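Local coordinates for ABC-type transport system, sugar-family extracellular solute-binding protein (Peptoclostridium difficile 630, PDB 6HNI) that binds free tyrosine in the cleft between two lobes, probably to deliver it to an ABC transporter, and also has adhesive properties, at residues D115-A119 with G120-T124; K143-E146 with L147-I150. The protein carries 1 engineered substitution. One frame throughout, in Å; residues are numbered along the deposited sequence.

Interaction 1: residues D115-A119 with G120-T124; sequences DPVAA and GLVKT
Leu121 folds back onto Pro116 and Ala119 in a tight local turn. Its CB lies 3.5 Å from Pro116 O. Leu121 CG lies 4.0 Å from both Pro116 O and Ala119 O. With CG anti to its own carbonyl carbon (chi1 -63°), the chain can carry CD1 on to the methyl of Ala119, with CB of Ala119 and CD1 of Leu121 4.0 Å apart. Beyond the turn the side chain packs on Ala96 and Phe100 of helix 93-102.

The backbone closes the turn twice. Leu121 N gives a bond of 3.0 Å to Pro116 O. Gly120 N reaches Val117 O at 2.9 Å, closing a type I turn. Gly120, the last residue of this turn, has a positive phi (81°), which favours glycine. On the entering side, Ala118 N meets Asp115 OD1 from above the carboxylate plane at 2.9 Å, an Asx motif.

Val122 CG2 fits against two side chains, 3.8 Å from both Pro116 CB and Val117 CG2. The two valines cross at about a right angle. A water donates to Val117 O and to Val122 O, so Val117 O accepts both a backbone and a water hydrogen.

The chemistry is divided. Backbone bonds and a water hold the turn's shape, while Pro116, Leu121 and Val122 form its buried apolar side. Ala119 O also accepts from Gln97 NE2, and the Ala119 side chain lies about 7 Å from the bound tyrosine, so this bonding probably helps set the shape of the loop beside the ligand pocket.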
# COMPACT_ATOMS: atom_id res chain seq x y z
N ASP A 115 8.75 2.74 1.25
CA ASP A 115 10.11 3.30 1.42
C ASP A 115 11.00 2.20 1.96
O ASP A 115 11.19 2.00 3.14
CB ASP A 115 10.12 4.53 2.33
CG ASP A 115 11.41 5.38 2.19
OD1 ASP A 115 12.54 4.80 2.08
OD2 ASP A 115 11.29 6.62 2.27
N PRO A 116 11.58 1.39 1.01
CA PRO A 116 12.41 0.31 1.44
C PRO A 116 13.65 0.67 2.21
O PRO A 116 14.06 -0.05 3.09
CB PRO A 116 12.79 -0.37 0.09
CG PRO A 116 11.68 -0.03 -0.81
CD PRO A 116 11.23 1.33 -0.41
N VAL A 117 14.24 1.81 1.89
CA VAL A 117 15.41 2.30 2.63
C VAL A 117 15.04 2.69 4.07
O VAL A 117 15.66 2.30 5.03
CB VAL A 117 16.08 3.47 1.89
CG1 VAL A 117 17.18 4.08 2.74
CG2 VAL A 117 16.64 3.00 0.55
N ALA A 118 13.96 3.42 4.20
CA ALA A 118 13.55 3.84 5.56
C ALA A 118 13.12 2.68 6.44
O ALA A 118 13.24 2.72 7.67
CB ALA A 118 12.41 4.89 5.51
N ALA A 119 12.63 1.62 5.79
CA ALA A 119 12.26 0.40 6.48
C ALA A 119 13.45 -0.49 6.82
O ALA A 119 13.27 -1.51 7.48
CB ALA A 119 11.25 -0.39 5.66
N GLY A 120 14.65 -0.10 6.40
CA GLY A 120 15.87 -0.85 6.74
C GLY A 120 16.13 -2.08 5.88
O GLY A 120 16.95 -2.89 6.25
N LEU A 121 15.41 -2.20 4.77
CA LEU A 121 15.48 -3.46 3.94
C LEU A 121 16.59 -3.46 2.93
O LEU A 121 17.03 -4.57 2.56
CB LEU A 121 14.17 -3.58 3.24
CG LEU A 121 12.90 -3.76 4.14
CD1 LEU A 121 11.63 -3.61 3.36
CD2 LEU A 121 12.93 -5.08 4.89
N VAL A 122 16.95 -2.32 2.38
CA VAL A 122 17.94 -2.19 1.32
C VAL A 122 18.81 -1.01 1.65
O VAL A 122 18.33 -0.05 2.33
CB VAL A 122 17.27 -2.01 -0.05
CG1 VAL A 122 16.33 -3.17 -0.35
CG2 VAL A 122 16.54 -0.70 -0.23
N LYS A 123 20.05 -1.03 1.20
CA LYS A 123 20.95 0.11 1.41
C LYS A 123 20.64 1.28 0.49
O LYS A 123 20.58 2.42 0.95
CB LYS A 123 22.38 -0.29 1.26
CG LYS A 123 22.82 -1.25 2.36
CD LYS A 123 24.25 -1.74 2.11
CE LYS A 123 24.53 -2.93 3.02
NZ LYS A 123 25.97 -3.27 3.01
N THR A 124 20.44 0.99 -0.79
CA THR A 124 19.93 1.94 -1.79
C THR A 124 18.93 1.21 -2.69
O THR A 124 18.97 -0.01 -2.80
CB THR A 124 21.03 2.53 -2.69
OG1 THR A 124 21.49 1.54 -3.62
CG2 THR A 124 22.22 3.02 -1.91
O HOH W 1 18.36 1.06 4.69

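Interaction 2: residues K143-E146 with L147-I150; sequences KGLE and LLKI
Leu145 and Leu148 meet on the buried side of a kinked helical run. Their side chains lie side by side, with Leu145 CD2 and Leu148 CD1 4.1 Å apart. Near-equal first torsions (chi1 -63° and -64°), with CG anti to the carbonyl carbon in each, send the two side chains the same way.

The backbone bonds are of the three-residue kind. Leu147 N donates to Gly144 O over 3.0 Å. Leu148 N donates to Leu145 O over 3.1 Å, closing a type I turn. Lys149 N to Glu146 O is weak at 3.4 Å.

One water bridges the bend. It donates to Leu145 O at 2.8 Å and accepts weakly from Lys149 N. Leu145 O thus has two donors.

Carbonyl oxygens also receive carbon contacts. Leu147 CB lies 3.2 Å from Gly144 O, and Leu148 CB lies 3.3 Å from Leu145 O.

The run joins helix 141-145 to helix 148-151. Leu145 packs on Leu176 and Tyr179 of helix 167-183 and on Tyr213 of strand 211-214. Leu148 touches Val211 of that strand. Leu147 instead packs on Ala252 of strand 252-255, so neighbouring leucines face different sheets.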
# COMPACT_ATOMS: atom_id res chain seq x y z
N LYS A 143 0.14 13.70 -6.14
CA LYS A 143 -0.85 13.08 -7.02
C LYS A 143 -2.25 13.12 -6.45
O LYS A 143 -3.20 13.41 -7.14
CB LYS A 143 -0.45 11.63 -7.34
CG LYS A 143 0.83 11.53 -8.17
CD LYS A 143 0.62 11.98 -9.61
CE LYS A 143 1.86 11.70 -10.46
NZ LYS A 143 1.62 12.19 -11.84
N GLY A 144 -2.38 12.78 -5.19
CA GLY A 144 -3.67 12.90 -4.55
C GLY A 144 -4.11 14.33 -4.30
O GLY A 144 -5.28 14.68 -4.51
N LEU A 145 -3.17 15.18 -3.89
CA LEU A 145 -3.52 16.56 -3.57
C LEU A 145 -3.91 17.39 -4.80
O LEU A 145 -4.65 18.35 -4.67
CB LEU A 145 -2.41 17.18 -2.70
CG LEU A 145 -2.25 16.47 -1.34
CD1 LEU A 145 -1.13 17.09 -0.53
CD2 LEU A 145 -3.52 16.35 -0.52
N GLU A 146 -3.46 16.99 -5.98
CA GLU A 146 -3.95 17.51 -7.30
C GLU A 146 -5.46 17.46 -7.42
O GLU A 146 -6.07 18.31 -8.06
CB GLU A 146 -3.33 16.70 -8.52
CG GLU A 146 -1.94 17.13 -8.94
CD GLU A 146 -1.27 16.23 -9.98
OE1 GLU A 146 -1.97 15.61 -10.84
OE2 GLU A 146 -0.02 16.14 -9.95
N LEU A 147 -6.06 16.46 -6.79
CA LEU A 147 -7.48 16.26 -6.87
C LEU A 147 -8.29 17.27 -6.07
O LEU A 147 -9.48 17.39 -6.29
CB LEU A 147 -7.84 14.83 -6.47
CG LEU A 147 -7.15 13.71 -7.30
CD1 LEU A 147 -7.67 12.41 -6.74
CD2 LEU A 147 -7.42 13.88 -8.80
N LEU A 148 -7.65 17.99 -5.15
CA LEU A 148 -8.36 19.05 -4.44
C LEU A 148 -8.89 20.11 -5.40
O LEU A 148 -9.97 20.63 -5.17
CB LEU A 148 -7.45 19.66 -3.39
CG LEU A 148 -7.00 18.77 -2.25
CD1 LEU A 148 -6.06 19.51 -1.30
CD2 LEU A 148 -8.17 18.13 -1.52
N LYS A 149 -8.18 20.40 -6.49
CA LYS A 149 -8.68 21.38 -7.47
C LYS A 149 -10.03 20.98 -8.02
O LYS A 149 -10.83 21.82 -8.42
CB LYS A 149 -7.75 21.50 -8.67
CG LYS A 149 -6.39 22.07 -8.38
CD LYS A 149 -5.64 22.37 -9.66
CE LYS A 149 -6.39 23.32 -10.58
NZ LYS A 149 -5.44 23.97 -11.53
N ILE A 150 -10.27 19.67 -8.05
CA ILE A 150 -11.46 19.14 -8.68
C ILE A 150 -12.56 19.05 -7.65
O ILE A 150 -13.67 19.54 -7.92
CB ILE A 150 -11.20 17.74 -9.26
CG1 ILE A 150 -10.09 17.82 -10.31
CG2 ILE A 150 -12.52 17.17 -9.82
CD1 ILE A 150 -9.68 16.48 -10.88
O HOH W 2 -4.97 20.84 -5.83

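Overall arrangement
From the N terminus, the chain passes through strand 108-113 before reaching interaction 1. That contact closes a turn in the loop leading to strand 132-136, which lies at one edge of the five-stranded parallel sheet. After this strand comes helix 141-145, and interaction 2 carries it into helix 148-151, ahead of strand 157-163 in the four-stranded sheet. The two contacts are in series, and neither nests nor crosses. The centres of interactions 1 and 2 are about 28 Å apart, their nearest atoms about 15 Å. Interaction 1 ties the first sheet to helix 93-102 and touches helix 167-183. Interaction 2 packs on the same helix and on strands 211-214 and 252-255, so this helix touches both contacts.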